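Long-range contacts in pullulanase (Bacillus acidopullulyticus, PDB 2WAN), which hydrolyses alpha-1,6-glycosidic linkages in pullulan and, as pullulanases generally do, at the branch points of related starch polysaccharides: residues 112-122 with 294-305; 309-318 with 359-367. All coordinates share one frame; numbering follows the deposited sequence. Where two conformers were deposited one is given.

Contacts 1 and 2 follow one another along the chain, the first closing at Val305 before the second opens at Pro309, and their centres lie about 26 Å apart. They belong to different sheets: contact 1 pairs strand 114-121 with strand 295-302 in a mixed sheet of the first domain that is modelled, whereas contact 2 sets the segment leading out of that domain against a hairpin of the antiparallel sheet of the carbohydrate-binding module 48. The two meet where Val305 O packs 3.3 Å from Tyr311 CD2. Both also reach residues between barrel strands 547-552 and 618-621 (Gln571 and Thr576 from contact 1, Met598 from contact 2), consistent with the accessory domains being set against the catalytic barrel.

Contact 1: residues 112-122 with 294-305; sequences PSVSNAYLDDE and GYKAHNILPRNV
Backbone bonds join Pro112 to Lys296 and run on to Val305. Lys296 N donates to Pro112 O and Val114 N to Lys296 O; after a gap, Leu301 N bonds to Ala117 O and Leu119 N to Leu301 O, each 2.9 Å. Leu119 O then takes both Arg303 N (3.0 Å) and Val305 N (3.1 Å), which arrive from opposite faces of its carbonyl plane. In the gap the backbones part, and a water donates to both Val114 O and Ala297 O. The strand directions differ by 23°, hence parallel, and this pairing of first and last strands closes the mixed seven-stranded sheet of the domain on itself.

The ionic part is a side-on grip. Arg303 NE reaches the syn lone pair of Asp120 OD1 at 2.9 Å, NH2 meets OD2 at 2.8 Å, and the two flat groups are 21° apart, nearly coplanar. Asn304 N uses the anti lone pair of OD1, which leaves the carboxylate little freedom to turn.

Aromatic packing comes next. The extended start of the Arg303 chain puts CD over the Tyr118 ring, 3.8 Å from its centroid, and the bend at chi3 (68°) turns the guanidinium so that CZ lies above CD2, while Asn116 ND2 covers the opposite face. The hydroxyl of Tyr118 bonds to Gln571 and Thr576, and Arg303 NH1 also bonds to Thr576. The His298 ring receives Asn116 CA over one face.

Apolar contacts fill the other side: Leu119 CB lies against Ile300 CG2, and Leu119 CG meets Val305 CG1 at 3.9 Å.

Contact 2: residues 309-318 with 359-367; sequences PRYDYSGNDL and KSDNGTWKL
Asn362 turns its CG anti to its own carbonyl carbon (chi1 -48°), sending the amide to the backbone of residues 310-312, and Tyr313 holds its CG opposite the backbone N (chi1 -177°), laying its ring across Thr364. Asn362 and Gly363, both at positive phi, are the central pair of a type I' turn, closed by Thr364 N bonding to Asp361 O. This turn forms the tip of the beta hairpin that joins strands 353-359 and 364-370 of the carbohydrate-binding module 48, and the incoming segment 309-318 crosses it.

The amide works at both ends. Asn362 ND2 donates to Arg310 O at 3.1 Å; the acceptor lies in the amide plane, but the nitrogen stands 59° out of the carbonyl plane, so no lone pair is met squarely. Asn362 OD1 receives a water at 2.7 Å, and that water accepts from Ser314 N, extending the link to the next bend of the segment. With an alanine here, Arg310 O would probably lose its amide donor and the bridging water its OD1 acceptor, leaving the hairpin tip held less firmly to residues 310-314.

The apolar half is built on the Tyr313 ring. Thr364 CG2 sits over one face, 3.5 Å from Tyr313 CG, in a CH-pi contact, and Gly315 N lies above the opposite face. Asp361 CB adds contact at 4.0 Å from Tyr313 CD1. Met598, on the helix leading to barrel strand 618-621, also touches Tyr313 and Leu318.

Arg330 ties the two sides together: its NE forms a salt bridge with Asp317 OD2, its NH1 bonds to Thr364 OG1, and Asp317 OD1 accepts from Tyr313 OH at 2.5 Å.

Contact 1: residues 112-122 with 294-305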
loop_
_atom_site.group_PDB
_atom_site.type_symbol
_atom_site.label_atom_id
_atom_site.label_comp_id
_atom_site.label_asym_id
_atom_site.label_seq_id
_atom_site.Cartn_x
_atom_site.Cartn_y
_atom_site.Cartn_z
ATOM N N PRO A 112 -7.795 -39.515 -8.588
ATOM C CA PRO A 112 -7.924 -39.191 -7.159
ATOM C C PRO A 112 -6.563 -38.849 -6.540
ATOM O O PRO A 112 -5.683 -39.712 -6.485
ATOM C CB PRO A 112 -8.488 -40.484 -6.548
ATOM C CG PRO A 112 -8.853 -41.382 -7.730
ATOM C CD PRO A 112 -7.970 -40.951 -8.855
ATOM N N SER A 113 -6.389 -37.609 -6.076
ATOM C CA SER A 113 -5.061 -37.151 -5.641
ATOM C C SER A 113 -5.019 -36.196 -4.447
ATOM O O SER A 113 -5.999 -35.504 -4.151
ATOM C CB SER A 113 -4.330 -36.499 -6.821
ATOM O OG SER A 113 -5.046 -35.373 -7.297
ATOM N N VAL A 114 -3.876 -36.178 -3.761
ATOM C CA VAL A 114 -3.487 -35.033 -2.937
ATOM C C VAL A 114 -3.077 -33.958 -3.948
ATOM O O VAL A 114 -2.114 -34.148 -4.693
ATOM C CB VAL A 114 -2.301 -35.373 -1.994
ATOM C CG1 VAL A 114 -1.817 -34.133 -1.242
ATOM C CG2 VAL A 114 -2.690 -36.468 -1.003
ATOM N N SER A 115 -3.831 -32.859 -4.021
ATOM C CA SER A 115 -3.608 -31.872 -5.091
ATOM C C SER A 115 -2.584 -30.776 -4.732
ATOM O O SER A 115 -2.082 -30.082 -5.617
ATOM C CB SER A 115 -4.929 -31.253 -5.574
ATOM O OG SER A 115 -5.578 -30.556 -4.528
ATOM N N ASN A 116 -2.305 -30.630 -3.442
ATOM C CA ASN A 116 -1.308 -29.682 -2.925
ATOM C C ASN A 116 -0.932 -30.033 -1.499
ATOM O O ASN A 116 -1.756 -30.570 -0.752
ATOM C CB ASN A 116 -1.832 -28.231 -2.950
ATOM C CG ASN A 116 -0.711 -27.200 -2.798
ATOM O OD1 ASN A 116 0.014 -26.923 -3.751
ATOM N ND2 ASN A 116 -0.577 -26.630 -1.611
ATOM N N ALA A 117 0.306 -29.724 -1.109
ATOM C CA ALA A 117 0.745 -29.907 0.274
ATOM C C ALA A 117 1.831 -28.913 0.675
ATOM O O ALA A 117 2.801 -28.702 -0.068
ATOM C CB ALA A 117 1.229 -31.339 0.518
ATOM N N TYR A 118 1.654 -28.321 1.855
ATOM C CA TYR A 118 2.582 -27.328 2.389
ATOM C C TYR A 118 3.106 -27.758 3.743
ATOM O O TYR A 118 2.349 -28.240 4.584
ATOM C CB TYR A 118 1.882 -25.968 2.564
ATOM C CG TYR A 118 1.612 -25.182 1.306
ATOM C CD1 TYR A 118 2.592 -25.049 0.304
ATOM C CD2 TYR A 118 0.394 -24.517 1.133
ATOM C CE1 TYR A 118 2.358 -24.306 -0.836
ATOM C CE2 TYR A 118 0.150 -23.760 0.003
ATOM C CZ TYR A 118 1.141 -23.652 -0.987
ATOM O OH TYR A 118 0.920 -22.910 -2.123
ATOM N N LEU A 119 4.399 -27.555 3.965
ATOM C CA LEU A 119 4.983 -27.710 5.277
ATOM C C LEU A 119 4.892 -26.342 5.953
ATOM O O LEU A 119 5.681 -25.428 5.653
ATOM C CB LEU A 119 6.435 -28.211 5.159
ATOM C CG LEU A 119 7.193 -28.607 6.431
ATOM C CD1 LEU A 119 6.509 -29.799 7.159
ATOM C CD2 LEU A 119 8.655 -28.934 6.104
ATOM N N ASP A 120 3.907 -26.192 6.840
ATOM C CA ASP A 120 3.595 -24.882 7.437
ATOM C C ASP A 120 4.117 -24.690 8.846
ATOM O O ASP A 120 3.980 -23.611 9.416
ATOM C CB ASP A 120 2.086 -24.585 7.382
ATOM C CG ASP A 120 1.635 -24.083 6.019
ATOM O OD1 ASP A 120 2.452 -23.477 5.272
ATOM O OD2 ASP A 120 0.450 -24.285 5.682
ATOM N N ASP A 121 4.699 -25.744 9.422
ATOM C CA ASP A 121 5.412 -25.649 10.694
ATOM C C ASP A 121 6.452 -26.772 10.673
ATOM O O ASP A 121 6.476 -27.567 9.741
ATOM C CB ASP A 121 4.452 -25.793 11.890
ATOM C CG ASP A 121 4.965 -25.123 13.159
ATOM O OD1 ASP A 121 4.123 -24.696 13.978
ATOM O OD2 ASP A 121 6.199 -25.001 13.354
ATOM N N GLU A 122 7.312 -26.825 11.677
ATOM C CA GLU A 122 8.357 -27.849 11.709
ATOM C C GLU A 122 7.798 -29.274 11.570
ATOM O O GLU A 122 8.375 -30.098 10.865
ATOM C CB GLU A 122 9.247 -27.705 12.945
ATOM C CG GLU A 122 8.558 -27.904 14.274
ATOM C CD GLU A 122 9.513 -28.389 15.350
ATOM O OE1 GLU A 122 10.507 -29.071 15.014
ATOM O OE2 GLU A 122 9.267 -28.085 16.536
ATOM N N GLY A 294 -5.780 -44.493 -1.408
ATOM C CA GLY A 294 -6.696 -44.149 -2.495
ATOM C C GLY A 294 -6.428 -42.809 -3.162
ATOM O O GLY A 294 -7.107 -42.449 -4.130
ATOM N N TYR A 295 -5.436 -42.080 -2.643
ATOM C CA TYR A 295 -5.032 -40.773 -3.169
ATOM C C TYR A 295 -3.603 -40.786 -3.716
ATOM O O TYR A 295 -2.671 -41.217 -3.031
ATOM C CB TYR A 295 -5.117 -39.699 -2.076
ATOM C CG TYR A 295 -6.519 -39.314 -1.655
ATOM C CD1 TYR A 295 -7.104 -39.882 -0.524
ATOM C CD2 TYR A 295 -7.251 -38.366 -2.376
ATOM C CE1 TYR A 295 -8.392 -39.528 -0.126
ATOM C CE2 TYR A 295 -8.540 -38.006 -1.984
ATOM C CZ TYR A 295 -9.100 -38.590 -0.856
ATOM O OH TYR A 295 -10.372 -38.239 -0.457
ATOM N N LYS A 296 -3.451 -40.294 -4.944
ATOM C CA LYS A 296 -2.142 -40.089 -5.570
ATOM C C LYS A 296 -1.292 -39.141 -4.711
ATOM O O LYS A 296 -1.796 -38.134 -4.203
ATOM C CB LYS A 296 -2.331 -39.528 -6.985
ATOM C CG LYS A 296 -1.053 -39.220 -7.759
ATOM C CD LYS A 296 -1.383 -38.590 -9.111
ATOM C CE LYS A 296 -0.206 -38.671 -10.084
ATOM N NZ LYS A 296 0.789 -37.578 -9.891
ATOM N N ALA A 297 -0.015 -39.487 -4.540
ATOM C CA ALA A 297 0.920 -38.715 -3.718
ATOM C C ALA A 297 1.246 -37.336 -4.312
ATOM O O ALA A 297 1.075 -37.112 -5.515
ATOM C CB ALA A 297 2.211 -39.515 -3.496
ATOM N N HIS A 298 1.716 -36.423 -3.459
ATOM C CA HIS A 298 2.131 -35.080 -3.891
ATOM C C HIS A 298 3.350 -34.607 -3.109
ATOM O O HIS A 298 3.517 -34.936 -1.938
ATOM C CB HIS A 298 0.995 -34.064 -3.702
ATOM C CG HIS A 298 1.130 -32.835 -4.553
ATOM N ND1 HIS A 298 1.860 -31.732 -4.163
ATOM C CD2 HIS A 298 0.633 -32.542 -5.779
ATOM C CE1 HIS A 298 1.804 -30.811 -5.109
ATOM N NE2 HIS A 298 1.069 -31.279 -6.102
ATOM N N ASN A 299 4.192 -33.815 -3.766
ATOM C CA ASN A 299 5.286 -33.131 -3.087
ATOM C C ASN A 299 4.773 -32.200 -1.988
ATOM O O ASN A 299 3.686 -31.619 -2.120
ATOM C CB ASN A 299 6.093 -32.322 -4.103
ATOM C CG ASN A 299 7.240 -31.562 -3.461
ATOM O OD1 ASN A 299 8.238 -32.153 -3.038
ATOM N ND2 ASN A 299 7.099 -30.246 -3.382
ATOM N N ILE A 300 5.548 -32.088 -0.913
ATOM C CA ILE A 300 5.281 -31.151 0.178
ATOM C C ILE A 300 6.249 -29.973 0.033
ATOM O O ILE A 300 7.470 -30.122 0.212
ATOM C CB ILE A 300 5.496 -31.785 1.577
ATOM C CG1 ILE A 300 4.775 -33.135 1.711
ATOM C CG2 ILE A 300 5.065 -30.821 2.690
ATOM C CD1 ILE A 300 5.199 -33.936 2.942
ATOM N N LEU A 301 5.707 -28.806 -0.298
ATOM C CA LEU A 301 6.539 -27.624 -0.493
ATOM C C LEU A 301 6.637 -26.883 0.817
ATOM O O LEU A 301 5.617 -26.625 1.451
ATOM C CB LEU A 301 5.951 -26.706 -1.567
ATOM C CG LEU A 301 6.865 -25.555 -2.011
ATOM C CD1 LEU A 301 7.912 -26.058 -3.000
ATOM C CD2 LEU A 301 6.008 -24.461 -2.639
ATOM N N PRO A 302 7.866 -26.542 1.247
ATOM C CA PRO A 302 7.993 -25.734 2.449
ATOM C C PRO A 302 7.318 -24.361 2.258
ATOM O O PRO A 302 7.536 -23.706 1.238
ATOM C CB PRO A 302 9.517 -25.584 2.599
ATOM C CG PRO A 302 10.065 -26.819 1.906
ATOM C CD PRO A 302 9.180 -26.965 0.724
ATOM N N ARG A 303 6.465 -23.973 3.202
ATOM C CA ARG A 303 5.858 -22.635 3.182
ATOM C C ARG A 303 6.060 -21.984 4.549
ATOM O O ARG A 303 7.118 -21.432 4.812
ATOM C CB ARG A 303 4.384 -22.663 2.731
ATOM C CG ARG A 303 3.741 -21.252 2.617
ATOM C CD ARG A 303 2.302 -21.291 2.094
ATOM N NE ARG A 303 1.378 -21.907 3.052
ATOM C CZ ARG A 303 0.050 -21.800 3.004
ATOM N NH1 ARG A 303 -0.542 -21.089 2.052
ATOM N NH2 ARG A 303 -0.695 -22.417 3.920
ATOM N N ASN A 304 5.089 -22.089 5.455
ATOM C CA ASN A 304 5.159 -21.314 6.686
ATOM C C ASN A 304 6.161 -21.849 7.695
ATOM O O ASN A 304 6.495 -21.168 8.662
ATOM C CB ASN A 304 3.776 -21.120 7.306
ATOM C CG ASN A 304 2.862 -20.276 6.433
ATOM O OD1 ASN A 304 3.333 -19.507 5.597
ATOM N ND2 ASN A 304 1.553 -20.414 6.624
ATOM N N VAL A 305 6.690 -23.045 7.429
ATOM C CA VAL A 305 7.823 -23.546 8.213
ATOM C C VAL A 305 9.013 -22.564 8.148
ATOM O O VAL A 305 9.761 -22.408 9.122
ATOM C CB VAL A 305 8.236 -24.967 7.777
ATOM C CG1 VAL A 305 8.764 -24.994 6.327
ATOM C CG2 VAL A 305 9.270 -25.544 8.753
HETATM O O HOH W 1 -1.055 -35.688 -6.728
#

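Contact 2: residues 309-318 with 359-367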
loop_
_atom_site.group_PDB
_atom_site.type_symbol
_atom_site.label_atom_id
_atom_site.label_comp_id
_atom_site.label_asym_id
_atom_site.label_seq_id
_atom_site.Cartn_x
_atom_site.Cartn_y
_atom_site.Cartn_z
ATOM N N PRO A 309 12.319 -18.941 13.495
ATOM C CA PRO A 309 13.575 -18.244 13.771
ATOM C C PRO A 309 14.838 -18.906 13.190
ATOM O O PRO A 309 15.794 -18.207 12.852
ATOM C CB PRO A 309 13.620 -18.227 15.298
ATOM C CG PRO A 309 12.172 -18.094 15.658
ATOM C CD PRO A 309 11.464 -18.996 14.693
ATOM N N ARG A 310 14.840 -20.231 13.060
ATOM C CA ARG A 310 16.016 -20.928 12.531
ATOM C C ARG A 310 16.327 -20.578 11.068
ATOM O O ARG A 310 17.467 -20.733 10.638
ATOM C CB ARG A 310 15.894 -22.441 12.712
ATOM C CG ARG A 310 14.844 -23.104 11.850
ATOM C CD ARG A 310 14.906 -24.619 11.973
ATOM N NE ARG A 310 16.198 -25.143 11.545
ATOM C CZ ARG A 310 16.607 -26.392 11.745
ATOM N NH1 ARG A 310 15.834 -27.261 12.383
ATOM N NH2 ARG A 310 17.799 -26.766 11.316
ATOM N N TYR A 311 15.314 -20.115 10.328
ATOM C CA TYR A 311 15.467 -19.687 8.929
ATOM C C TYR A 311 15.419 -18.170 8.793
ATOM O O TYR A 311 15.247 -17.654 7.680
ATOM C CB TYR A 311 14.374 -20.309 8.042
ATOM C CG TYR A 311 14.226 -21.802 8.239
ATOM C CD1 TYR A 311 15.225 -22.674 7.810
ATOM C CD2 TYR A 311 13.098 -22.338 8.858
ATOM C CE1 TYR A 311 15.117 -24.042 7.998
ATOM C CE2 TYR A 311 12.971 -23.726 9.045
ATOM C CZ TYR A 311 13.993 -24.563 8.608
ATOM O OH TYR A 311 13.925 -25.933 8.786
ATOM N N ASP A 312 15.575 -17.465 9.912
ATOM C CA ASP A 312 15.489 -16.013 9.907
ATOM C C ASP A 312 16.858 -15.341 10.001
ATOM O O ASP A 312 17.516 -15.341 11.051
ATOM C CB ASP A 312 14.552 -15.511 11.001
ATOM C CG ASP A 312 14.457 -14.008 11.021
ATOM O OD1 ASP A 312 14.124 -13.431 9.956
ATOM O OD2 ASP A 312 14.737 -13.411 12.088
ATOM N N TYR A 313 17.284 -14.770 8.883
ATOM C CA TYR A 313 18.584 -14.115 8.803
ATOM C C TYR A 313 18.458 -12.617 8.991
ATOM O O TYR A 313 17.759 -11.950 8.229
ATOM C CB TYR A 313 19.268 -14.421 7.468
ATOM C CG TYR A 313 20.661 -13.801 7.380
ATOM C CD1 TYR A 313 21.725 -14.332 8.110
ATOM C CD2 TYR A 313 20.907 -12.674 6.584
ATOM C CE1 TYR A 313 22.992 -13.771 8.058
ATOM C CE2 TYR A 313 22.180 -12.105 6.513
ATOM C CZ TYR A 313 23.224 -12.666 7.261
ATOM O OH TYR A 313 24.489 -12.125 7.225
ATOM N N SER A 314 19.144 -12.093 9.998
ATOM C CA SER A 314 18.993 -10.689 10.357
ATOM C C SER A 314 20.185 -9.805 9.980
ATOM O O SER A 314 20.193 -8.613 10.302
ATOM C CB SER A 314 18.651 -10.550 11.844
ATOM O OG SER A 314 19.694 -11.040 12.660
ATOM N N GLY A 315 21.185 -10.371 9.304
ATOM C CA GLY A 315 22.340 -9.567 8.865
ATOM C C GLY A 315 21.962 -8.516 7.827
ATOM O O GLY A 315 20.913 -8.617 7.185
ATOM N N ASN A 316 22.836 -7.526 7.641
ATOM C CA ASN A 316 22.568 -6.406 6.732
ATOM C C ASN A 316 23.321 -6.530 5.403
ATOM O O ASN A 316 23.420 -5.556 4.658
ATOM C CB ASN A 316 22.925 -5.075 7.418
ATOM C CG ASN A 316 24.416 -4.987 7.805
ATOM O OD1 ASN A 316 25.237 -5.813 7.392
ATOM N ND2 ASN A 316 24.760 -3.982 8.602
ATOM N N ASP A 317 23.812 -7.739 5.102
ATOM C CA ASP A 317 24.697 -7.973 3.968
ATOM C C ASP A 317 24.107 -8.834 2.838
ATOM O O ASP A 317 24.857 -9.352 1.998
ATOM C CB ASP A 317 26.037 -8.571 4.444
ATOM C CG ASP A 317 25.882 -9.957 5.032
ATOM O OD1 ASP A 317 24.799 -10.266 5.575
ATOM O OD2 ASP A 317 26.852 -10.739 4.960
ATOM N N LEU A 318 22.784 -8.999 2.789
ATOM C CA LEU A 318 22.224 -9.676 1.610
ATOM C C LEU A 318 22.547 -8.876 0.336
ATOM O O LEU A 318 22.484 -7.630 0.329
ATOM C CB LEU A 318 20.718 -9.954 1.745
ATOM C CG LEU A 318 20.310 -10.952 2.848
ATOM C CD1 LEU A 318 18.773 -11.087 2.893
ATOM C CD2 LEU A 318 20.953 -12.316 2.633
ATOM N N LYS A 359 26.965 -22.977 2.385
ATOM C CA LYS A 359 25.859 -22.918 3.346
ATOM C C LYS A 359 26.281 -22.135 4.588
ATOM O O LYS A 359 27.323 -22.418 5.188
ATOM C CB LYS A 359 25.409 -24.324 3.751
ATOM C CG LYS A 359 24.211 -24.834 2.993
ATOM C CD LYS A 359 23.818 -26.263 3.411
ATOM C CE LYS A 359 22.660 -26.796 2.559
ATOM N NZ LYS A 359 22.438 -28.261 2.716
ATOM N N SER A 360 25.473 -21.146 4.960
ATOM C CA SER A 360 25.769 -20.274 6.090
ATOM C C SER A 360 24.531 -20.090 6.994
ATOM O O SER A 360 23.613 -20.903 6.948
ATOM C CB SER A 360 26.309 -18.930 5.581
ATOM O OG SER A 360 26.801 -18.132 6.643
ATOM N N ASP A 361 24.515 -19.026 7.793
ATOM C CA ASP A 361 23.469 -18.787 8.809
ATOM C C ASP A 361 22.031 -18.746 8.272
ATOM O O ASP A 361 21.736 -18.047 7.299
ATOM C CB ASP A 361 23.717 -17.458 9.532
ATOM C CG ASP A 361 25.023 -17.424 10.314
ATOM O OD1 ASP A 361 25.626 -18.488 10.565
ATOM O OD2 ASP A 361 25.441 -16.301 10.680
ATOM N N ASN A 362 21.139 -19.483 8.924
ATOM C CA ASN A 362 19.697 -19.268 8.762
ATOM C C ASN A 362 19.220 -19.361 7.314
ATOM O O ASN A 362 18.426 -18.532 6.849
ATOM C CB ASN A 362 19.287 -17.928 9.402
ATOM C CG ASN A 362 19.848 -17.770 10.812
ATOM O OD1 ASN A 362 20.577 -16.826 11.107
ATOM N ND2 ASN A 362 19.524 -18.724 11.684
ATOM N N GLY A 363 19.708 -20.373 6.607
ATOM C CA GLY A 363 19.252 -20.641 5.256
ATOM C C GLY A 363 19.952 -19.836 4.177
ATOM O O GLY A 363 19.616 -19.970 2.996
ATOM N N THR A 364 20.943 -19.032 4.564
ATOM C CA THR A 364 21.703 -18.273 3.573
ATOM C C THR A 364 22.870 -19.069 2.985
ATOM O O THR A 364 23.352 -20.040 3.579
ATOM C CB THR A 364 22.222 -16.908 4.105
ATOM O OG1 THR A 364 23.249 -17.116 5.090
ATOM C CG2 THR A 364 21.080 -16.080 4.707
ATOM N N TRP A 365 23.308 -18.630 1.810
ATOM C CA TRP A 365 24.517 -19.120 1.164
ATOM C C TRP A 365 25.416 -17.915 0.944
ATOM O O TRP A 365 24.948 -16.826 0.587
ATOM C CB TRP A 365 24.183 -19.789 -0.169
ATOM C CG TRP A 365 23.406 -21.084 -0.040
ATOM C CD1 TRP A 365 22.108 -21.234 0.367
ATOM C CD2 TRP A 365 23.884 -22.400 -0.352
ATOM N NE1 TRP A 365 21.752 -22.569 0.346
ATOM C CE2 TRP A 365 22.822 -23.303 -0.099
ATOM C CE3 TRP A 365 25.110 -22.904 -0.812
ATOM C CZ2 TRP A 365 22.947 -24.687 -0.304
ATOM C CZ3 TRP A 365 25.234 -24.283 -1.012
ATOM C CH2 TRP A 365 24.161 -25.155 -0.752
ATOM N N LYS A 366 26.715 -18.104 1.151
ATOM C CA LYS A 366 27.644 -16.988 1.085
ATOM C C LYS A 366 28.899 -17.326 0.299
ATOM O O LYS A 366 29.253 -18.501 0.130
ATOM C CB LYS A 366 28.022 -16.517 2.489
ATOM C CG LYS A 366 28.939 -17.493 3.247
ATOM C CD LYS A 366 29.384 -16.925 4.569
ATOM C CE LYS A 366 30.489 -17.788 5.184
ATOM N NZ LYS A 366 30.957 -17.224 6.484
ATOM N N LEU A 367 29.581 -16.287 -0.168
ATOM C CA LEU A 367 30.905 -16.465 -0.775
ATOM C C LEU A 367 31.665 -15.156 -0.843
ATOM O O LEU A 367 31.105 -14.120 -1.235
ATOM C CB LEU A 367 30.802 -17.064 -2.182
ATOM C CG LEU A 367 32.123 -17.519 -2.815
ATOM C CD1 LEU A 367 32.717 -18.682 -1.991
ATOM C CD2 LEU A 367 31.894 -17.943 -4.260
HETATM O O HOH W 2 20.638 -14.180 11.659
#